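Long-range contacts in polyhedrin (Orgyia pseudotsugata cypovirus 5, PDB 5A8U), which forms the crystalline matrix of viral occlusion bodies, the polyhedra that protect the virus outside its host until insect larvae swallow them: residues Q162-C167 / E242-N247; I30-V35 / F112-S117. One frame throughout, in Å; residues are numbered along the deposited sequence.

In the fold
Both contacts involve the same antiparallel sheet, but at different depths. Contact 2 pairs two of its inner strands, 30-37 and 109-115; the contact centre is about 6 Å from the centre of the chain, and every residue that touches there is buried. Contact 1 lies farther out, its centre about 14 Å from that of the chain, where the outermost strand 162-166 meets the segment that follows helix 230-241. The chemistry changes accordingly: a backbone hydrogen-bond ladder with apolar side chains in contact 2, mainly side-chain packing without backbone hydrogen bonds, and a water-bridged amide pair at one end, in contact 1. Gln-115 joins the two, its side-chain amide bonding to the backbone of Glu-242 and Val-244.

Contact 1: residues Q162-C167 / E242-N247; sequences QPLYFC and ELVYQN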
ATOM      1  N   GLN A 162      -9.661  19.271  18.106  1.00  5.61           N
ATOM      2  CA  GLN A 162      -9.512  20.671  18.441  1.00  7.49           C
ATOM      3  C   GLN A 162      -9.252  21.468  17.178  1.00  8.24           C
ATOM      4  O   GLN A 162      -8.418  21.093  16.363  1.00  7.39           O
ATOM      5  CB  GLN A 162      -8.350  20.855  19.422  1.00  7.52           C
ATOM      6  CG  GLN A 162      -8.503  20.069  20.710  1.00  8.36           C
ATOM      7  CD  GLN A 162      -7.343  20.306  21.647  1.00 11.89           C
ATOM      8  OE1 GLN A 162      -6.935  21.441  21.847  1.00 10.61           O
ATOM      9  NE2 GLN A 162      -6.800  19.242  22.212  1.00 13.19           N
ATOM     10  N   PRO A 163      -9.950  22.596  17.020  1.00  9.17           N
ATOM     11  CA  PRO A 163      -9.756  23.399  15.810  1.00  7.82           C
ATOM     12  C   PRO A 163      -8.403  24.103  15.825  1.00  8.79           C
ATOM     13  O   PRO A 163      -7.984  24.651  16.846  1.00 13.29           O
ATOM     14  CB  PRO A 163     -10.890  24.430  15.884  1.00 13.37           C
ATOM     15  CG  PRO A 163     -11.818  23.947  16.951  1.00 25.34           C
ATOM     16  CD  PRO A 163     -10.975  23.174  17.909  1.00 14.45           C
ATOM     17  N   LEU A 164      -7.706  24.047  14.703  1.00  7.47           N
ATOM     18  CA  LEU A 164      -6.425  24.724  14.561  1.00 10.05           C
ATOM     19  C   LEU A 164      -6.579  25.794  13.484  1.00  9.72           C
ATOM     20  O   LEU A 164      -6.893  25.497  12.327  1.00 10.77           O
ATOM     21  CB  LEU A 164      -5.306  23.731  14.199  1.00 11.30           C
ATOM     22  CG  LEU A 164      -5.141  22.493  15.095  1.00 11.29           C
ATOM     23  CD1 LEU A 164      -3.963  21.606  14.626  1.00 13.85           C
ATOM     24  CD2 LEU A 164      -4.971  22.870  16.552  1.00 13.03           C
ATOM     25  N   TYR A 165      -6.351  27.042  13.874  1.00 11.60           N
ATOM     26  CA  TYR A 165      -6.540  28.178  12.985  1.00 10.55           C
ATOM     27  C   TYR A 165      -5.249  28.640  12.324  1.00 11.99           C
ATOM     28  O   TYR A 165      -4.165  28.505  12.886  1.00 13.69           O
ATOM     29  CB  TYR A 165      -7.182  29.347  13.747  1.00 10.34           C
ATOM     30  CG  TYR A 165      -8.651  29.131  13.993  1.00 13.43           C
ATOM     31  CD1 TYR A 165      -9.091  28.406  15.082  1.00 16.05           C
ATOM     32  CD2 TYR A 165      -9.600  29.615  13.100  1.00 20.86           C
ATOM     33  CE1 TYR A 165     -10.443  28.184  15.297  1.00 18.41           C
ATOM     34  CE2 TYR A 165     -10.947  29.395  13.303  1.00 19.79           C
ATOM     35  CZ  TYR A 165     -11.362  28.683  14.404  1.00 24.31           C
ATOM     36  OH  TYR A 165     -12.707  28.469  14.616  1.00 31.41           O
ATOM     37  N   PHE A 166      -5.376  29.188  11.122  1.00 13.27           N
ATOM     38  CA  PHE A 166      -4.255  29.815  10.429  1.00 16.42           C
ATOM     39  C   PHE A 166      -4.810  31.155   9.989  1.00 17.21           C
ATOM     40  O   PHE A 166      -5.755  31.209   9.211  1.00 17.03           O
ATOM     41  CB  PHE A 166      -3.802  28.959   9.235  1.00 15.18           C
ATOM     42  CG  PHE A 166      -2.499  29.403   8.618  1.00 19.08           C
ATOM     43  CD1 PHE A 166      -2.450  30.512   7.783  1.00 29.61           C
ATOM     44  CD2 PHE A 166      -1.323  28.695   8.847  1.00 18.75           C
ATOM     45  CE1 PHE A 166      -1.251  30.921   7.206  1.00 20.10           C
ATOM     46  CE2 PHE A 166      -0.121  29.099   8.269  1.00 21.57           C
ATOM     47  CZ  PHE A 166      -0.087  30.215   7.453  1.00 21.59           C
ATOM     48  N   CYS A 167      -4.252  32.237  10.530  1.00 23.17           N
ATOM     49  CA  CYS A 167      -4.834  33.561  10.355  1.00 23.44           C
ATOM     50  C   CYS A 167      -6.290  33.566  10.815  1.00 27.48           C
ATOM     51  O   CYS A 167      -6.596  33.212  11.959  1.00 29.07           O
ATOM     52  CB  CYS A 167      -4.731  34.013   8.896  1.00 29.38           C
ATOM     53  SG  CYS A 167      -3.044  34.365   8.336  1.00 39.66           S
ATOM     54  N   GLU A 242       3.440  24.676   5.679  1.00  7.44           N
ATOM     55  CA  GLU A 242       2.217  25.364   6.127  1.00  9.92           C
ATOM     56  C   GLU A 242       1.169  24.354   6.597  1.00  9.39           C
ATOM     57  O   GLU A 242      -0.041  24.528   6.383  1.00 10.56           O
ATOM     58  CB  GLU A 242       1.674  26.349   5.067  1.00 10.50           C
ATOM     59  CG  GLU A 242       2.704  27.414   4.696  1.00 11.23           C
ATOM     60  CD  GLU A 242       2.198  28.494   3.737  1.00 18.85           C
ATOM     61  OE1 GLU A 242       0.968  28.721   3.658  1.00 19.29           O
ATOM     62  OE2 GLU A 242       3.051  29.118   3.062  1.00 17.92           O
ATOM     63  N   LEU A 243       1.660  23.320   7.275  1.00  9.57           N
ATOM     64  CA  LEU A 243       0.822  22.338   7.947  1.00  8.17           C
ATOM     65  C   LEU A 243       0.647  22.758   9.402  1.00 11.54           C
ATOM     66  O   LEU A 243       1.629  22.903  10.126  1.00  7.52           O
ATOM     67  CB  LEU A 243       1.486  20.958   7.890  1.00  7.13           C
ATOM     68  CG  LEU A 243       1.490  20.268   6.523  1.00 10.62           C
ATOM     69  CD1 LEU A 243       2.415  19.067   6.515  1.00 10.71           C
ATOM     70  CD2 LEU A 243       0.074  19.844   6.178  1.00 12.39           C
ATOM     71  N   VAL A 244      -0.590  22.957   9.843  1.00  7.80           N
ATOM     72  CA  VAL A 244      -0.810  23.282  11.246  1.00  9.15           C
ATOM     73  C   VAL A 244      -0.540  22.081  12.127  1.00  8.15           C
ATOM     74  O   VAL A 244      -0.650  20.927  11.703  1.00  8.76           O
ATOM     75  CB  VAL A 244      -2.218  23.849  11.540  1.00 13.44           C
ATOM     76  CG1 VAL A 244      -2.317  25.301  11.047  1.00 13.03           C
ATOM     77  CG2 VAL A 244      -3.300  22.955  10.939  1.00  9.42           C
ATOM     78  N   TYR A 245      -0.182  22.364  13.366  1.00  7.30           N
ATOM     79  CA  TYR A 245       0.317  21.349  14.273  1.00  6.60           C
ATOM     80  C   TYR A 245       0.144  21.915  15.670  1.00  7.14           C
ATOM     81  O   TYR A 245       0.414  23.090  15.905  1.00  7.86           O
ATOM     82  CB  TYR A 245       1.808  21.133  13.978  1.00  8.91           C
ATOM     83  CG  TYR A 245       2.519  20.163  14.882  1.00  7.41           C
ATOM     84  CD1 TYR A 245       3.039  20.566  16.106  1.00  8.36           C
ATOM     85  CD2 TYR A 245       2.696  18.834  14.500  1.00  9.65           C
ATOM     86  CE1 TYR A 245       3.695  19.675  16.935  1.00  7.77           C
ATOM     87  CE2 TYR A 245       3.363  17.934  15.328  1.00 10.94           C
ATOM     88  CZ  TYR A 245       3.856  18.369  16.541  1.00  8.69           C
ATOM     89  OH  TYR A 245       4.507  17.490  17.364  1.00 10.14           O
ATOM     90  N   GLN A 246      -0.296  21.090  16.607  1.00  8.28           N
ATOM     91  CA  GLN A 246      -0.429  21.565  17.976  1.00  4.35           C
ATOM     92  C   GLN A 246       0.748  21.063  18.811  1.00  7.17           C
ATOM     93  O   GLN A 246       0.999  19.856  18.898  1.00  5.71           O
ATOM     94  CB  GLN A 246      -1.753  21.104  18.589  1.00 10.26           C
ATOM     95  CG  GLN A 246      -1.984  21.673  19.982  1.00  7.36           C
ATOM     96  CD  GLN A 246      -3.225  21.099  20.626  1.00  9.16           C
ATOM     97  OE1 GLN A 246      -3.208  19.982  21.143  1.00  9.12           O
ATOM     98  NE2 GLN A 246      -4.323  21.852  20.573  1.00 12.47           N
ATOM     99  N   ASN A 247       1.498  21.982  19.417  1.00  5.46           N
ATOM    100  CA  ASN A 247       2.669  21.518  20.155  1.00  6.32           C
ATOM    101  C   ASN A 247       2.364  20.980  21.559  1.00  8.52           C
ATOM    102  O   ASN A 247       1.206  20.968  21.992  1.00  8.46           O
ATOM    103  CB  ASN A 247       3.781  22.573  20.167  1.00  5.00           C
ATOM    104  CG  ASN A 247       3.488  23.759  21.095  1.00 10.02           C
ATOM    105  OD1 ASN A 247       2.573  23.735  21.919  1.00  8.41           O
ATOM    106  ND2 ASN A 247       4.297  24.798  20.970  1.00  9.80           N
TER
HETATM  107  O   HOH W   1      -4.474  19.825  23.565  1.00 16.87           O
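Leu-164 and Val-244 make the apolar middle of this contact, their side chains sliding past each other in opposite directions. CB of Leu-164 lies 3.9 Å from CG2 of Val-244, the methyl held between the backbone N and the carbonyl carbon of its own residue, and CD1 of Leu-164 packs on the same methyl. The other leucine methyl, CD2, reaches CB of Gln-246 at 4.2 Å. On the far side of Leu-164 from Gln-162, CG1 of Val-244 meets the Phe-166 ring at its edge, 4.2 Å from CD2 of Phe-166.

The polar part is an amide pair at the other end. Gln-246 and Gln-162 cross at about a right angle, their amide planes turned 57° apart. NE2 of Gln-246 donates to OE1 of Gln-162 over 2.9 Å; the acceptor lies nearly in the amide plane of Gln-246, whereas the donor stands well above the carbonyl plane of Gln-162. A water closes the circuit, accepting from NE2 of Gln-162 at 2.8 Å and donating to OE1 of Gln-246 at 2.7 Å, which helps to set the rotation of both amides.

Charge enters beside Phe-166, through another copy of the protein: Arg-146 of the second subunit makes a salt bridge with OE1 of Glu-242 and a cation-pi contact with the Phe-166 ring.

No backbone hydrogen bond joins the two segments. Strand 162-166 pairs instead with 169-178, while Glu-242 ends helix 230-241 in a Schellman motif and the chain after it runs roughly antiparallel to strand 162-166, without pairing with it, Leu-243 and Tyr-245 packing between Phe-238 of that helix and strand 109-115.

Contact 2: residues I30-V35 / F112-S117; sequences INVTVV and FIVQGS
Val-32 and Val-34 meet the Phe-112 ring at the apolar centre of an antiparallel strand pair inside the larger sheet of the polyhedrin subunit. CG1 of Val-32 comes within 3.5 Å of CE1 of Phe-112, a close approach, and CG2 of Val-34 lies in the ring plane at the edge, 3.9 Å from CD1 of Phe-112. Val-114 shares this face, and Val-32 and Val-114 pack on Val-194 of strand 189-195, Val-32 also on Phe-192. Thr-33 and Ile-113 lie on the other face, where Thr-33 touches Phe-238 and Ile-113 touches Tyr-245, and CD1 of Ile-113 touches CG2 of Val-35.

Two hydrogen-bonded pairs, Asn-31 with Gln-115 and Thr-33 with Ile-113, carry the ladder: each gives two nearly straight N-H...O bonds of 2.9 Å between backbone N and O atoms. Val-32 with Val-114 and Val-34 with Phe-112 are the non-hydrogen-bonded pairs.

At the polar edge ND2 of Asn-47, on strand 43-50, donates to both OD1 of Asn-31 and OG1 of Thr-33. One water accepts from ND2 of Asn-31 and binds O of Gln-115 weakly. Another sits 2.7 Å from OG1 of Thr-33 and donates to the carbonyl O of Ile-113 at 3.1 Å.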
ATOM      1  N   ILE A  30      -5.872  17.733   0.563  1.00  7.80           N
ATOM      2  CA  ILE A  30      -6.228  17.534   1.960  1.00  5.42           C
ATOM      3  C   ILE A  30      -5.080  16.722   2.549  1.00  7.75           C
ATOM      4  O   ILE A  30      -4.502  15.878   1.860  1.00  9.28           O
ATOM      5  CB  ILE A  30      -7.594  16.784   2.132  1.00  8.58           C
ATOM      6  CG1 ILE A  30      -7.645  15.493   1.312  1.00 16.97           C
ATOM      7  CG2 ILE A  30      -8.779  17.698   1.753  1.00 10.46           C
ATOM      8  CD1 ILE A  30      -8.844  14.575   1.680  1.00 16.64           C
ATOM      9  N   ASN A  31      -4.722  17.014   3.796  1.00  7.68           N
ATOM     10  CA  ASN A  31      -3.583  16.367   4.445  1.00  7.83           C
ATOM     11  C   ASN A  31      -4.027  15.677   5.715  1.00  8.11           C
ATOM     12  O   ASN A  31      -4.824  16.209   6.478  1.00  8.46           O
ATOM     13  CB  ASN A  31      -2.494  17.380   4.791  1.00  9.05           C
ATOM     14  CG  ASN A  31      -1.630  17.734   3.608  1.00 12.39           C
ATOM     15  OD1 ASN A  31      -0.554  17.177   3.420  1.00 11.38           O
ATOM     16  ND2 ASN A  31      -2.104  18.671   2.791  1.00 14.78           N
ATOM     17  N   VAL A  32      -3.502  14.485   5.931  1.00  6.36           N
ATOM     18  CA  VAL A  32      -3.690  13.779   7.182  1.00  5.78           C
ATOM     19  C   VAL A  32      -2.297  13.448   7.676  1.00  4.19           C
ATOM     20  O   VAL A  32      -1.487  12.895   6.935  1.00  5.61           O
ATOM     21  CB  VAL A  32      -4.510  12.498   6.981  1.00  6.27           C
ATOM     22  CG1 VAL A  32      -4.648  11.751   8.296  1.00  8.48           C
ATOM     23  CG2 VAL A  32      -5.896  12.876   6.430  1.00  7.48           C
ATOM     24  N   THR A  33      -2.005  13.829   8.916  1.00  4.17           N
ATOM     25  CA  THR A  33      -0.709  13.563   9.505  1.00  5.18           C
ATOM     26  C   THR A  33      -0.906  12.785  10.805  1.00  6.84           C
ATOM     27  O   THR A  33      -1.770  13.107  11.634  1.00  5.31           O
ATOM     28  CB  THR A  33       0.082  14.856   9.757  1.00  7.33           C
ATOM     29  OG1 THR A  33       0.138  15.608   8.539  1.00  9.55           O
ATOM     30  CG2 THR A  33       1.532  14.549  10.201  1.00  7.18           C
ATOM     31  N   VAL A  34      -0.146  11.712  10.937  1.00  5.40           N
ATOM     32  CA  VAL A  34      -0.075  11.007  12.203  1.00  5.81           C
ATOM     33  C   VAL A  34       1.287  11.290  12.798  1.00  5.79           C
ATOM     34  O   VAL A  34       2.317  11.060  12.155  1.00  5.56           O
ATOM     35  CB  VAL A  34      -0.240   9.492  12.012  1.00  8.03           C
ATOM     36  CG1 VAL A  34       0.275   8.703  13.250  1.00  5.83           C
ATOM     37  CG2 VAL A  34      -1.678   9.179  11.694  1.00  5.85           C
ATOM     38  N   VAL A  35       1.290  11.826  14.013  1.00  4.73           N
ATOM     39  CA  VAL A  35       2.544  12.102  14.697  1.00  3.92           C
ATOM     40  C   VAL A  35       2.648  11.218  15.920  1.00  4.91           C
ATOM     41  O   VAL A  35       1.845  11.335  16.839  1.00  5.69           O
ATOM     42  CB  VAL A  35       2.653  13.560  15.146  1.00  4.66           C
ATOM     43  CG1 VAL A  35       4.034  13.810  15.747  1.00  6.98           C
ATOM     44  CG2 VAL A  35       2.452  14.489  13.969  1.00  7.84           C
ATOM     45  N   PHE A 112      -3.222  13.249  15.826  1.00  4.45           N
ATOM     46  CA  PHE A 112      -3.814  12.954  14.530  1.00  6.08           C
ATOM     47  C   PHE A 112      -4.323  14.298  14.009  1.00  5.86           C
ATOM     48  O   PHE A 112      -5.199  14.919  14.618  1.00  6.21           O
ATOM     49  CB  PHE A 112      -4.956  11.941  14.721  1.00  8.84           C
ATOM     50  CG  PHE A 112      -5.708  11.586  13.443  1.00  8.94           C
ATOM     51  CD1 PHE A 112      -5.115  10.783  12.481  1.00  8.78           C
ATOM     52  CD2 PHE A 112      -7.021  12.007  13.246  1.00  9.11           C
ATOM     53  CE1 PHE A 112      -5.800  10.436  11.311  1.00 10.14           C
ATOM     54  CE2 PHE A 112      -7.716  11.648  12.085  1.00 11.94           C
ATOM     55  CZ  PHE A 112      -7.110  10.861  11.128  1.00  9.17           C
ATOM     56  N   ILE A 113      -3.729  14.777  12.921  1.00  7.23           N
ATOM     57  CA  ILE A 113      -4.026  16.116  12.423  1.00  5.42           C
ATOM     58  C   ILE A 113      -4.622  16.032  11.027  1.00  5.83           C
ATOM     59  O   ILE A 113      -4.064  15.390  10.152  1.00  6.28           O
ATOM     60  CB  ILE A 113      -2.760  16.983  12.347  1.00  7.61           C
ATOM     61  CG1 ILE A 113      -1.897  16.781  13.595  1.00  7.27           C
ATOM     62  CG2 ILE A 113      -3.133  18.444  12.116  1.00  7.65           C
ATOM     63  CD1 ILE A 113      -0.512  17.410  13.489  1.00  7.29           C
ATOM     64  N   VAL A 114      -5.748  16.701  10.814  1.00  5.52           N
ATOM     65  CA  VAL A 114      -6.397  16.674   9.509  1.00  7.18           C
ATOM     66  C   VAL A 114      -6.536  18.113   9.030  1.00  7.87           C
ATOM     67  O   VAL A 114      -7.037  18.945   9.768  1.00  7.06           O
ATOM     68  CB  VAL A 114      -7.801  16.038   9.598  1.00  5.79           C
ATOM     69  CG1 VAL A 114      -8.462  16.005   8.217  1.00  8.15           C
ATOM     70  CG2 VAL A 114      -7.715  14.616  10.182  1.00  6.48           C
ATOM     71  N   GLN A 115      -6.072  18.412   7.819  1.00  8.30           N
ATOM     72  CA  GLN A 115      -6.076  19.793   7.324  1.00  7.33           C
ATOM     73  C   GLN A 115      -6.592  19.912   5.879  1.00  7.93           C
ATOM     74  O   GLN A 115      -6.280  19.081   5.031  1.00  8.19           O
ATOM     75  CB  GLN A 115      -4.664  20.391   7.447  1.00  8.81           C
ATOM     76  CG  GLN A 115      -4.486  21.742   6.741  1.00  9.12           C
ATOM     77  CD  GLN A 115      -3.121  22.363   7.000  1.00  8.47           C
ATOM     78  OE1 GLN A 115      -2.410  21.965   7.928  1.00  8.73           O
ATOM     79  NE2 GLN A 115      -2.752  23.350   6.183  1.00 11.68           N
ATOM     80  N   GLY A 116      -7.386  20.949   5.606  1.00  7.14           N
ATOM     81  CA  GLY A 116      -7.893  21.173   4.260  1.00  5.95           C
ATOM     82  C   GLY A 116      -9.370  21.474   4.340  1.00 13.06           C
ATOM     83  O   GLY A 116      -9.883  21.672   5.434  1.00  7.97           O
ATOM     84  N   SER A 117     -10.056  21.484   3.200  1.00  8.20           N
ATOM     85  CA  SER A 117     -11.512  21.661   3.204  1.00  8.34           C
ATOM     86  C   SER A 117     -12.138  20.276   3.309  1.00  5.72           C
ATOM     87  O   SER A 117     -12.373  19.583   2.304  1.00  7.89           O
ATOM     88  CB  SER A 117     -11.980  22.387   1.942  1.00 13.24           C
ATOM     89  OG  SER A 117     -13.387  22.578   1.974  1.00 11.95           O
TER
HETATM   90  O   HOH W   2      -4.325  20.616   3.189  1.00 17.30           O
HETATM   91  O   HOH W   3      -2.112  17.122   8.480  1.00  8.77           O